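TRNA (guanosine(18)-2'-O)-methyltransferase (Aquifex aeolicus, PDB 1ZJR) catalyses the S-adenosylmethionine-dependent 2'-O-methylation of guanosine 18 in a subset of tRNAs, acting as a homodimer of the knotted SPOUT class. Local coordinates at residues 50-55 with 77-82; 100-105 with 138-143; 14-19 with 186-191. All coordinates share one frame; numbering follows the deposited sequence.

Interactions 1 and 2 belong to the same parallel sheet, whose strand order runs 79-82, 51-57, 26-31, 121-126, 99-103, 142-145, 110-111; interaction 1 forms one border of it and interaction 2 lies near the other, their centres about 20 Å apart. Along the chain, interaction 1 is complete before interaction 2 begins, and both fall between the two helices of interaction 3, which pairs the N-terminal helix 7-19 with the C-terminal helix 185-200. Interaction 3 sits about 14 Å from interaction 1, centre to centre, and touches it through Trp77 and Phe79. The terminal helices are thus packed against one sheet border; the centre of interaction 3 is about 31 Å from that of interaction 2, which includes a predicted cofactor-binding residue.

Interaction 1: residues 50-55 with 77-82; sequences GVLYLY and WVFIEK
Strands 51-55 and 79-82 run parallel, their short axes 4.8 Å apart at closest approach and 24° from exact alignment, with Tyr53, Leu54 and Tyr55 paired to Phe79, Ile80 and Glu81. They are the two strands of a beta-alpha-beta unit completed by helix 68-71, and strand 79-82 is the outermost on this side of the sheet within the chain. The parallel pattern appears in the bonds: Phe79 N donates to Leu52 O, Leu54 N to Phe79 O (2.8 Å, nearly straight) and Glu81 N to Leu54 O.

On the face carrying Leu54, its CB packs on Val78 CG1, and Leu54 also touches helix 36-49.

On the face carrying Tyr53, Phe79, Tyr55 and Glu81, the side chains lie side by side and point the same way. The rings of Tyr53 and Phe79 are inclined by only 21° but slid apart, with centroids 5.7 Å from each other and little overlap. They meet through one side of the tyrosine ring, Tyr53 CD2 against Phe79 CB at 3.9 Å and Tyr53 CE2 against Phe79 CD1, while Leu52 CD1 reaches Phe79 CD1 at 3.8 Å. Trp195 of helix 185-200 also meets the Phe79 ring. Farther along this face the Glu81 chain is extended, CD anti to CA, which takes the carboxylate out alongside the Tyr55 ring, the two planes 71° apart. Tyr55 CE2 lies 3.5 Å from Glu81 OE2, which is at the ring edge. One water joins the two ends, 3.0 Å from Tyr55 OH. A leucine in place of Tyr55 would probably leave the water held by Glu81 without its second partner and open a gap beside the Glu81 carboxylate, where CE2 lay. That water donates to Glu81 OE1 at 2.7 Å.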
loop_
_atom_site.group_PDB
_atom_site.type_symbol
_atom_site.label_atom_id
_atom_site.label_comp_id
_atom_site.label_asym_id
_atom_site.label_seq_id
_atom_site.Cartn_x
_atom_site.Cartn_y
_atom_site.Cartn_z
ATOM N N GLY A 50 -4.948 -7.090 0.946
ATOM C CA GLY A 50 -3.911 -8.037 0.594
ATOM C C GLY A 50 -2.568 -7.433 0.249
ATOM O O GLY A 50 -1.718 -8.107 -0.332
ATOM N N VAL A 51 -2.364 -6.164 0.586
ATOM C CA VAL A 51 -1.082 -5.538 0.297
ATOM C C VAL A 51 -0.071 -6.058 1.311
ATOM O O VAL A 51 -0.341 -6.086 2.518
ATOM C CB VAL A 51 -1.158 -3.997 0.391
ATOM C CG1 VAL A 51 0.256 -3.403 0.359
ATOM C CG2 VAL A 51 -1.968 -3.449 -0.782
ATOM N N LEU A 52 1.092 -6.462 0.816
ATOM C CA LEU A 52 2.146 -6.994 1.676
ATOM C C LEU A 52 3.268 -5.992 1.934
ATOM O O LEU A 52 3.914 -6.040 2.982
ATOM C CB LEU A 52 2.748 -8.260 1.053
ATOM C CG LEU A 52 3.873 -8.933 1.851
ATOM C CD1 LEU A 52 3.337 -9.453 3.171
ATOM C CD2 LEU A 52 4.465 -10.073 1.034
ATOM N N TYR A 53 3.505 -5.092 0.984
ATOM C CA TYR A 53 4.570 -4.102 1.141
ATOM C C TYR A 53 4.085 -2.658 1.087
ATOM O O TYR A 53 3.473 -2.235 0.100
ATOM C CB TYR A 53 5.639 -4.293 0.063
ATOM C CG TYR A 53 6.227 -5.684 0.007
ATOM C CD1 TYR A 53 5.777 -6.614 -0.932
ATOM C CD2 TYR A 53 7.239 -6.069 0.887
ATOM C CE1 TYR A 53 6.325 -7.895 -0.996
ATOM C CE2 TYR A 53 7.795 -7.349 0.833
ATOM C CZ TYR A 53 7.335 -8.253 -0.110
ATOM O OH TYR A 53 7.890 -9.511 -0.177
ATOM N N LEU A 54 4.382 -1.910 2.147
ATOM C CA LEU A 54 4.018 -0.496 2.247
ATOM C C LEU A 54 5.308 0.276 2.504
ATOM O O LEU A 54 5.977 0.048 3.512
ATOM C CB LEU A 54 3.075 -0.265 3.437
ATOM C CG LEU A 54 2.111 0.936 3.496
ATOM C CD1 LEU A 54 2.022 1.396 4.935
ATOM C CD2 LEU A 54 2.536 2.074 2.598
ATOM N N TYR A 55 5.661 1.174 1.593
ATOM C CA TYR A 55 6.854 1.999 1.745
ATOM C C TYR A 55 6.371 3.398 2.064
ATOM O O TYR A 55 5.255 3.765 1.696
ATOM C CB TYR A 55 7.659 2.031 0.447
ATOM C CG TYR A 55 8.253 0.695 0.072
ATOM C CD1 TYR A 55 7.481 -0.283 -0.551
ATOM C CD2 TYR A 55 9.585 0.400 0.363
ATOM C CE1 TYR A 55 8.017 -1.525 -0.872
ATOM C CE2 TYR A 55 10.135 -0.842 0.042
ATOM C CZ TYR A 55 9.344 -1.798 -0.574
ATOM O OH TYR A 55 9.871 -3.030 -0.887
ATOM N N TRP A 77 1.260 -7.450 10.134
ATOM C CA TRP A 77 1.300 -8.339 8.977
ATOM C C TRP A 77 1.496 -7.673 7.616
ATOM O O TRP A 77 1.159 -8.242 6.578
ATOM C CB TRP A 77 0.063 -9.249 8.972
ATOM C CG TRP A 77 0.036 -10.203 10.149
ATOM C CD1 TRP A 77 0.961 -10.293 11.152
ATOM C CD2 TRP A 77 -0.974 -11.174 10.453
ATOM N NE1 TRP A 77 0.588 -11.254 12.060
ATOM C CE2 TRP A 77 -0.595 -11.811 11.658
ATOM C CE3 TRP A 77 -2.163 -11.569 9.828
ATOM C CZ2 TRP A 77 -1.365 -12.819 12.250
ATOM C CZ3 TRP A 77 -2.930 -12.574 10.419
ATOM C CH2 TRP A 77 -2.525 -13.185 11.616
ATOM N N VAL A 78 2.052 -6.467 7.636
ATOM C CA VAL A 78 2.371 -5.726 6.422
ATOM C C VAL A 78 3.803 -5.243 6.643
ATOM O O VAL A 78 4.122 -4.769 7.733
ATOM C CB VAL A 78 1.454 -4.487 6.230
ATOM C CG1 VAL A 78 1.961 -3.637 5.066
ATOM C CG2 VAL A 78 0.017 -4.930 5.955
ATOM N N PHE A 79 4.669 -5.397 5.643
ATOM C CA PHE A 79 6.051 -4.933 5.772
ATOM C C PHE A 79 6.044 -3.434 5.511
ATOM O O PHE A 79 5.668 -2.988 4.423
ATOM C CB PHE A 79 6.978 -5.600 4.752
ATOM C CG PHE A 79 7.346 -7.014 5.090
ATOM C CD1 PHE A 79 6.656 -8.081 4.526
ATOM C CD2 PHE A 79 8.396 -7.280 5.963
ATOM C CE1 PHE A 79 7.006 -9.398 4.826
ATOM C CE2 PHE A 79 8.755 -8.587 6.271
ATOM C CZ PHE A 79 8.056 -9.652 5.698
ATOM N N ILE A 80 6.448 -2.663 6.513
ATOM C CA ILE A 80 6.476 -1.212 6.401
ATOM C C ILE A 80 7.937 -0.771 6.368
ATOM O O ILE A 80 8.689 -1.007 7.314
ATOM C CB ILE A 80 5.734 -0.574 7.596
ATOM C CG1 ILE A 80 4.325 -1.174 7.697
ATOM C CG2 ILE A 80 5.640 0.932 7.419
ATOM C CD1 ILE A 80 3.546 -0.757 8.934
ATOM N N GLU A 81 8.335 -0.144 5.266
ATOM C CA GLU A 81 9.716 0.294 5.083
ATOM C C GLU A 81 9.866 1.778 4.765
ATOM O O GLU A 81 9.274 2.286 3.813
ATOM C CB GLU A 81 10.364 -0.521 3.961
ATOM C CG GLU A 81 11.859 -0.279 3.773
ATOM C CD GLU A 81 12.449 -1.139 2.665
ATOM O OE1 GLU A 81 12.210 -2.367 2.681
ATOM O OE2 GLU A 81 13.151 -0.592 1.784
ATOM N N LYS A 82 10.680 2.457 5.565
ATOM C CA LYS A 82 10.946 3.878 5.383
ATOM C C LYS A 82 11.935 4.044 4.228
ATOM O O LYS A 82 12.888 3.279 4.106
ATOM C CB LYS A 82 11.527 4.457 6.682
ATOM C CG LYS A 82 12.012 5.902 6.596
ATOM C CD LYS A 82 12.485 6.390 7.966
ATOM C CE LYS A 82 13.297 7.669 7.860
ATOM N NZ LYS A 82 13.715 8.179 9.199
HETATM O O HOH W 1 12.600 -3.461 0.261
#

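Interaction 2: residues 100-105 with 138-143; sequences IVATWL and EIADKK
Asp141 meets Ile100 with both its backbone and its side chain. From the start of that side chain, Asp141 CB lies 3.5 Å from Ile100 O; CG stands beside its own backbone N (chi1 -69°) and 3.6 Å from Ile100 N. At the tip, Asp141 OD2 accepts the N-H of Ile100 at 2.7 Å and 169° through its anti lone pair, and it also rests 3.7 Å from Ile100 CG1. The return bonds converge on Ile100 O, which takes both Asp141 N and Lys142 N, so two donors hold this carbonyl. Strand pairing then continues with Ala102 N giving its hydrogen to Lys142 O at 2.9 Å. Next to these bonds, the methyls Ala102 CB and Ala140 CB touch at 4.0 Å. Farther on, Trp104 and Lys143 lie side by side, Trp104 CD1 being 4.0 Å from Lys143 CD, while the ammonium of Lys143 forms a salt bridge with Glu108. The parallel bridges Val101-Lys142 and Ala102-Lys143 join strands 99-103 and 142-145 in the SPOUT methyltransferase sheet, whose C-terminal ends here lead to Thr103 and Ile146, predicted to bind S-adenosylmethionine.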
loop_
_atom_site.group_PDB
_atom_site.type_symbol
_atom_site.label_atom_id
_atom_site.label_comp_id
_atom_site.label_asym_id
_atom_site.label_seq_id
_atom_site.Cartn_x
_atom_site.Cartn_y
_atom_site.Cartn_z
ATOM N N ILE A 100 3.942 2.677 -12.209
ATOM C CA ILE A 100 3.834 3.614 -11.099
ATOM C C ILE A 100 2.572 4.449 -11.294
ATOM O O ILE A 100 2.468 5.226 -12.245
ATOM C CB ILE A 100 5.064 4.544 -11.040
ATOM C CG1 ILE A 100 6.346 3.707 -11.108
ATOM C CG2 ILE A 100 5.024 5.377 -9.762
ATOM C CD1 ILE A 100 6.484 2.669 -10.004
ATOM N N VAL A 101 1.618 4.270 -10.386
ATOM C CA VAL A 101 0.332 4.959 -10.424
ATOM C C VAL A 101 0.292 5.980 -9.286
ATOM O O VAL A 101 0.320 5.615 -8.111
ATOM C CB VAL A 101 -0.817 3.936 -10.256
ATOM C CG1 VAL A 101 -2.178 4.628 -10.320
ATOM C CG2 VAL A 101 -0.710 2.867 -11.350
ATOM N N ALA A 102 0.218 7.260 -9.636
ATOM C CA ALA A 102 0.224 8.302 -8.617
ATOM C C ALA A 102 -0.986 9.219 -8.611
ATOM O O ALA A 102 -1.473 9.638 -9.658
ATOM C CB ALA A 102 1.489 9.135 -8.755
ATOM N N THR A 103 -1.469 9.536 -7.414
ATOM C CA THR A 103 -2.602 10.441 -7.274
ATOM C C THR A 103 -2.045 11.835 -7.531
ATOM O O THR A 103 -1.174 12.308 -6.799
ATOM C CB THR A 103 -3.179 10.407 -5.853
ATOM O OG1 THR A 103 -2.132 10.701 -4.917
ATOM C CG2 THR A 103 -3.768 9.034 -5.550
ATOM N N TRP A 104 -2.546 12.483 -8.575
ATOM C CA TRP A 104 -2.092 13.822 -8.947
ATOM C C TRP A 104 -3.331 14.667 -9.230
ATOM O O TRP A 104 -4.099 14.373 -10.148
ATOM C CB TRP A 104 -1.186 13.718 -10.187
ATOM C CG TRP A 104 -0.601 15.022 -10.662
ATOM C CD1 TRP A 104 -0.926 15.693 -11.803
ATOM C CD2 TRP A 104 0.411 15.807 -10.009
ATOM N NE1 TRP A 104 -0.180 16.847 -11.907
ATOM C CE2 TRP A 104 0.647 16.943 -10.820
ATOM C CE3 TRP A 104 1.140 15.659 -8.822
ATOM C CZ2 TRP A 104 1.582 17.930 -10.479
ATOM C CZ3 TRP A 104 2.073 16.641 -8.482
ATOM C CH2 TRP A 104 2.283 17.764 -9.312
ATOM N N LEU A 105 -3.527 15.704 -8.423
ATOM C CA LEU A 105 -4.691 16.576 -8.556
ATOM C C LEU A 105 -4.484 17.521 -9.730
ATOM O O LEU A 105 -3.869 18.579 -9.598
ATOM C CB LEU A 105 -4.901 17.361 -7.253
ATOM C CG LEU A 105 -6.288 17.946 -6.971
ATOM C CD1 LEU A 105 -7.338 16.834 -6.989
ATOM C CD2 LEU A 105 -6.273 18.637 -5.610
ATOM N N GLU A 138 6.662 13.017 -11.876
ATOM C CA GLU A 138 7.493 13.069 -13.075
ATOM C C GLU A 138 7.869 11.689 -13.606
ATOM O O GLU A 138 8.110 11.527 -14.802
ATOM C CB GLU A 138 8.770 13.865 -12.800
ATOM C CG GLU A 138 8.550 15.358 -12.655
ATOM C CD GLU A 138 8.062 16.006 -13.938
ATOM O OE1 GLU A 138 7.006 15.584 -14.460
ATOM O OE2 GLU A 138 8.734 16.939 -14.425
ATOM N N ILE A 139 7.915 10.697 -12.721
ATOM C CA ILE A 139 8.276 9.343 -13.122
ATOM C C ILE A 139 7.092 8.376 -13.182
ATOM O O ILE A 139 7.258 7.201 -13.502
ATOM C CB ILE A 139 9.343 8.761 -12.163
ATOM C CG1 ILE A 139 9.922 7.474 -12.749
ATOM C CG2 ILE A 139 8.728 8.482 -10.789
ATOM C CD1 ILE A 139 10.631 7.671 -14.075
ATOM N N ALA A 140 5.894 8.871 -12.888
ATOM C CA ALA A 140 4.701 8.029 -12.895
ATOM C C ALA A 140 4.263 7.581 -14.288
ATOM O O ALA A 140 4.443 8.298 -15.267
ATOM C CB ALA A 140 3.548 8.763 -12.213
ATOM N N ASP A 141 3.680 6.388 -14.358
ATOM C CA ASP A 141 3.176 5.832 -15.609
ATOM C C ASP A 141 1.729 6.280 -15.768
ATOM O O ASP A 141 1.240 6.478 -16.881
ATOM C CB ASP A 141 3.237 4.304 -15.575
ATOM C CG ASP A 141 4.656 3.781 -15.592
ATOM O OD1 ASP A 141 5.327 3.934 -16.634
ATOM O OD2 ASP A 141 5.103 3.224 -14.567
ATOM N N LYS A 142 1.046 6.429 -14.638
ATOM C CA LYS A 142 -0.345 6.865 -14.629
ATOM C C LYS A 142 -0.546 7.940 -13.563
ATOM O O LYS A 142 -0.014 7.833 -12.456
ATOM C CB LYS A 142 -1.278 5.684 -14.330
ATOM C CG LYS A 142 -1.336 4.605 -15.411
ATOM C CD LYS A 142 -2.056 5.104 -16.655
ATOM C CE LYS A 142 -2.186 3.997 -17.693
ATOM N NZ LYS A 142 -0.854 3.472 -18.094
ATOM N N LYS A 143 -1.297 8.980 -13.914
ATOM C CA LYS A 143 -1.616 10.066 -12.989
ATOM C C LYS A 143 -3.125 9.972 -12.805
ATOM O O LYS A 143 -3.874 10.134 -13.762
ATOM C CB LYS A 143 -1.234 11.420 -13.593
ATOM C CG LYS A 143 0.254 11.566 -13.867
ATOM C CD LYS A 143 0.603 12.962 -14.361
ATOM C CE LYS A 143 -0.141 13.304 -15.636
ATOM N NZ LYS A 143 0.180 14.683 -16.101
#

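Interaction 3: residues 14-19 with 186-191; sequences RLREVL and EEIQKI
Helix-helix packing joins Leu19 and Arg16 of the N-terminal helix 7-19 to Ile188 and Ile191 of the C-terminal helix 185-200, beside the border strand 79-82. The evidence is an axis separation of 10.4 Å at closest approach and an angle of 140° between the N-to-C directions, so the segments run roughly antiparallel but well splayed. Leu19 carries most of the apolar contact. Its CD1 reaches Ile191 CG2 at 3.8 Å and Ile188 CG2 at 4.2 Å, while Leu19 CD2 approaches the same Ile191 methyl at 4.0 Å. In Ile188, CG2 stands anti to the backbone N, where it meets both Leu19 and the end of Arg16. The arginine chain, extended from CG to NE, crosses Ile188 at about a right angle and brings Arg16 NH1 to 3.6 Å from Ile188 CG2. Arg16 NH2, the other terminal nitrogen, forms a salt bridge with Glu185, a carboxylate that also accepts a bond from Gln189. No hydrogen bond spans the two segments. Their attachment therefore rests on buried aliphatic groups, with the Arg16-Glu185 pair supplying a charged link at the margin that is likely to steady the guanidinium beside Ile188.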
loop_
_atom_site.group_PDB
_atom_site.type_symbol
_atom_site.label_atom_id
_atom_site.label_comp_id
_atom_site.label_asym_id
_atom_site.label_seq_id
_atom_site.Cartn_x
_atom_site.Cartn_y
_atom_site.Cartn_z
ATOM N N ARG A 14 -3.728 -18.490 11.154
ATOM C CA ARG A 14 -4.438 -17.382 10.538
ATOM C C ARG A 14 -3.490 -16.563 9.670
ATOM O O ARG A 14 -3.871 -16.080 8.604
ATOM C CB ARG A 14 -5.059 -16.509 11.632
ATOM C CG ARG A 14 -6.158 -15.582 11.153
ATOM C CD ARG A 14 -7.076 -15.219 12.308
ATOM N NE ARG A 14 -7.635 -16.421 12.924
ATOM C CZ ARG A 14 -8.462 -16.421 13.965
ATOM N NH1 ARG A 14 -8.836 -15.276 14.522
ATOM N NH2 ARG A 14 -8.916 -17.569 14.448
ATOM N N LEU A 15 -2.251 -16.422 10.128
ATOM C CA LEU A 15 -1.244 -15.665 9.397
ATOM C C LEU A 15 -1.007 -16.357 8.056
ATOM O O LEU A 15 -0.862 -15.711 7.023
ATOM C CB LEU A 15 0.067 -15.624 10.193
ATOM C CG LEU A 15 1.051 -14.467 9.974
ATOM C CD1 LEU A 15 2.422 -14.884 10.492
ATOM C CD2 LEU A 15 1.143 -14.089 8.505
ATOM N N ARG A 16 -0.973 -17.684 8.084
ATOM C CA ARG A 16 -0.754 -18.460 6.874
ATOM C C ARG A 16 -1.870 -18.213 5.860
ATOM O O ARG A 16 -1.612 -17.999 4.679
ATOM C CB ARG A 16 -0.676 -19.948 7.217
ATOM C CG ARG A 16 -0.215 -20.789 6.057
ATOM C CD ARG A 16 -0.035 -22.245 6.439
ATOM N NE ARG A 16 0.513 -22.985 5.313
ATOM C CZ ARG A 16 1.796 -22.993 4.970
ATOM N NH1 ARG A 16 2.683 -22.308 5.674
ATOM N NH2 ARG A 16 2.187 -23.671 3.904
ATOM N N GLU A 17 -3.113 -18.247 6.327
ATOM C CA GLU A 17 -4.261 -18.007 5.455
ATOM C C GLU A 17 -4.155 -16.611 4.847
ATOM O O GLU A 17 -4.447 -16.403 3.669
ATOM C CB GLU A 17 -5.555 -18.124 6.260
ATOM C CG GLU A 17 -5.783 -19.509 6.840
ATOM C CD GLU A 17 -6.898 -19.533 7.867
ATOM O OE1 GLU A 17 -7.300 -20.642 8.276
ATOM O OE2 GLU A 17 -7.364 -18.443 8.271
ATOM N N VAL A 18 -3.732 -15.654 5.662
ATOM C CA VAL A 18 -3.574 -14.285 5.198
ATOM C C VAL A 18 -2.466 -14.218 4.153
ATOM O O VAL A 18 -2.633 -13.597 3.106
ATOM C CB VAL A 18 -3.247 -13.333 6.380
ATOM C CG1 VAL A 18 -2.826 -11.968 5.860
ATOM C CG2 VAL A 18 -4.472 -13.196 7.283
ATOM N N LEU A 19 -1.335 -14.861 4.429
ATOM C CA LEU A 19 -0.230 -14.842 3.479
ATOM C C LEU A 19 -0.612 -15.502 2.152
ATOM O O LEU A 19 -0.117 -15.115 1.094
ATOM C CB LEU A 19 1.005 -15.524 4.086
ATOM C CG LEU A 19 1.684 -14.743 5.218
ATOM C CD1 LEU A 19 2.844 -15.555 5.795
ATOM C CD2 LEU A 19 2.184 -13.409 4.680
ATOM N N GLU A 186 7.975 -21.326 -0.132
ATOM C CA GLU A 186 9.259 -20.969 0.484
ATOM C C GLU A 186 9.145 -19.588 1.129
ATOM O O GLU A 186 9.584 -19.370 2.265
ATOM C CB GLU A 186 10.388 -20.929 -0.556
ATOM C CG GLU A 186 10.800 -22.277 -1.161
ATOM C CD GLU A 186 10.083 -22.587 -2.461
ATOM O OE1 GLU A 186 10.728 -23.149 -3.371
ATOM O OE2 GLU A 186 8.877 -22.277 -2.573
ATOM N N GLU A 187 8.557 -18.662 0.384
ATOM C CA GLU A 187 8.375 -17.289 0.840
ATOM C C GLU A 187 7.400 -17.210 2.015
ATOM O O GLU A 187 7.606 -16.443 2.965
ATOM C CB GLU A 187 7.902 -16.435 -0.339
ATOM C CG GLU A 187 9.000 -16.245 -1.389
ATOM C CD GLU A 187 8.473 -15.955 -2.785
ATOM O OE1 GLU A 187 7.279 -15.630 -2.927
ATOM O OE2 GLU A 187 9.266 -16.042 -3.749
ATOM N N ILE A 188 6.341 -18.008 1.954
ATOM C CA ILE A 188 5.357 -18.043 3.024
ATOM C C ILE A 188 6.015 -18.569 4.299
ATOM O O ILE A 188 5.863 -17.991 5.373
ATOM C CB ILE A 188 4.161 -18.949 2.649
ATOM C CG1 ILE A 188 3.346 -18.292 1.530
ATOM C CG2 ILE A 188 3.295 -19.216 3.874
ATOM C CD1 ILE A 188 2.152 -19.127 1.059
ATOM N N GLN A 189 6.750 -19.670 4.188
ATOM C CA GLN A 189 7.405 -20.216 5.369
ATOM C C GLN A 189 8.435 -19.250 5.936
ATOM O O GLN A 189 8.580 -19.145 7.150
ATOM C CB GLN A 189 8.069 -21.561 5.057
ATOM C CG GLN A 189 7.111 -22.733 5.153
ATOM C CD GLN A 189 7.807 -24.070 5.007
ATOM O OE1 GLN A 189 8.761 -24.365 5.728
ATOM N NE2 GLN A 189 7.328 -24.892 4.078
ATOM N N LYS A 190 9.139 -18.537 5.061
ATOM C CA LYS A 190 10.146 -17.588 5.522
ATOM C C LYS A 190 9.487 -16.481 6.343
ATOM O O LYS A 190 9.975 -16.107 7.411
ATOM C CB LYS A 190 10.892 -16.970 4.337
ATOM C CG LYS A 190 12.018 -16.024 4.754
ATOM C CD LYS A 190 12.609 -15.264 3.572
ATOM C CE LYS A 190 11.622 -14.255 3.000
ATOM N NZ LYS A 190 11.209 -13.225 4.000
ATOM N N ILE A 191 8.374 -15.960 5.842
ATOM C CA ILE A 191 7.671 -14.903 6.545
ATOM C C ILE A 191 7.074 -15.406 7.854
ATOM O O ILE A 191 7.163 -14.727 8.874
ATOM C CB ILE A 191 6.569 -14.289 5.660
ATOM C CG1 ILE A 191 7.213 -13.677 4.410
ATOM C CG2 ILE A 191 5.783 -13.240 6.453
ATOM C CD1 ILE A 191 6.220 -13.147 3.387
#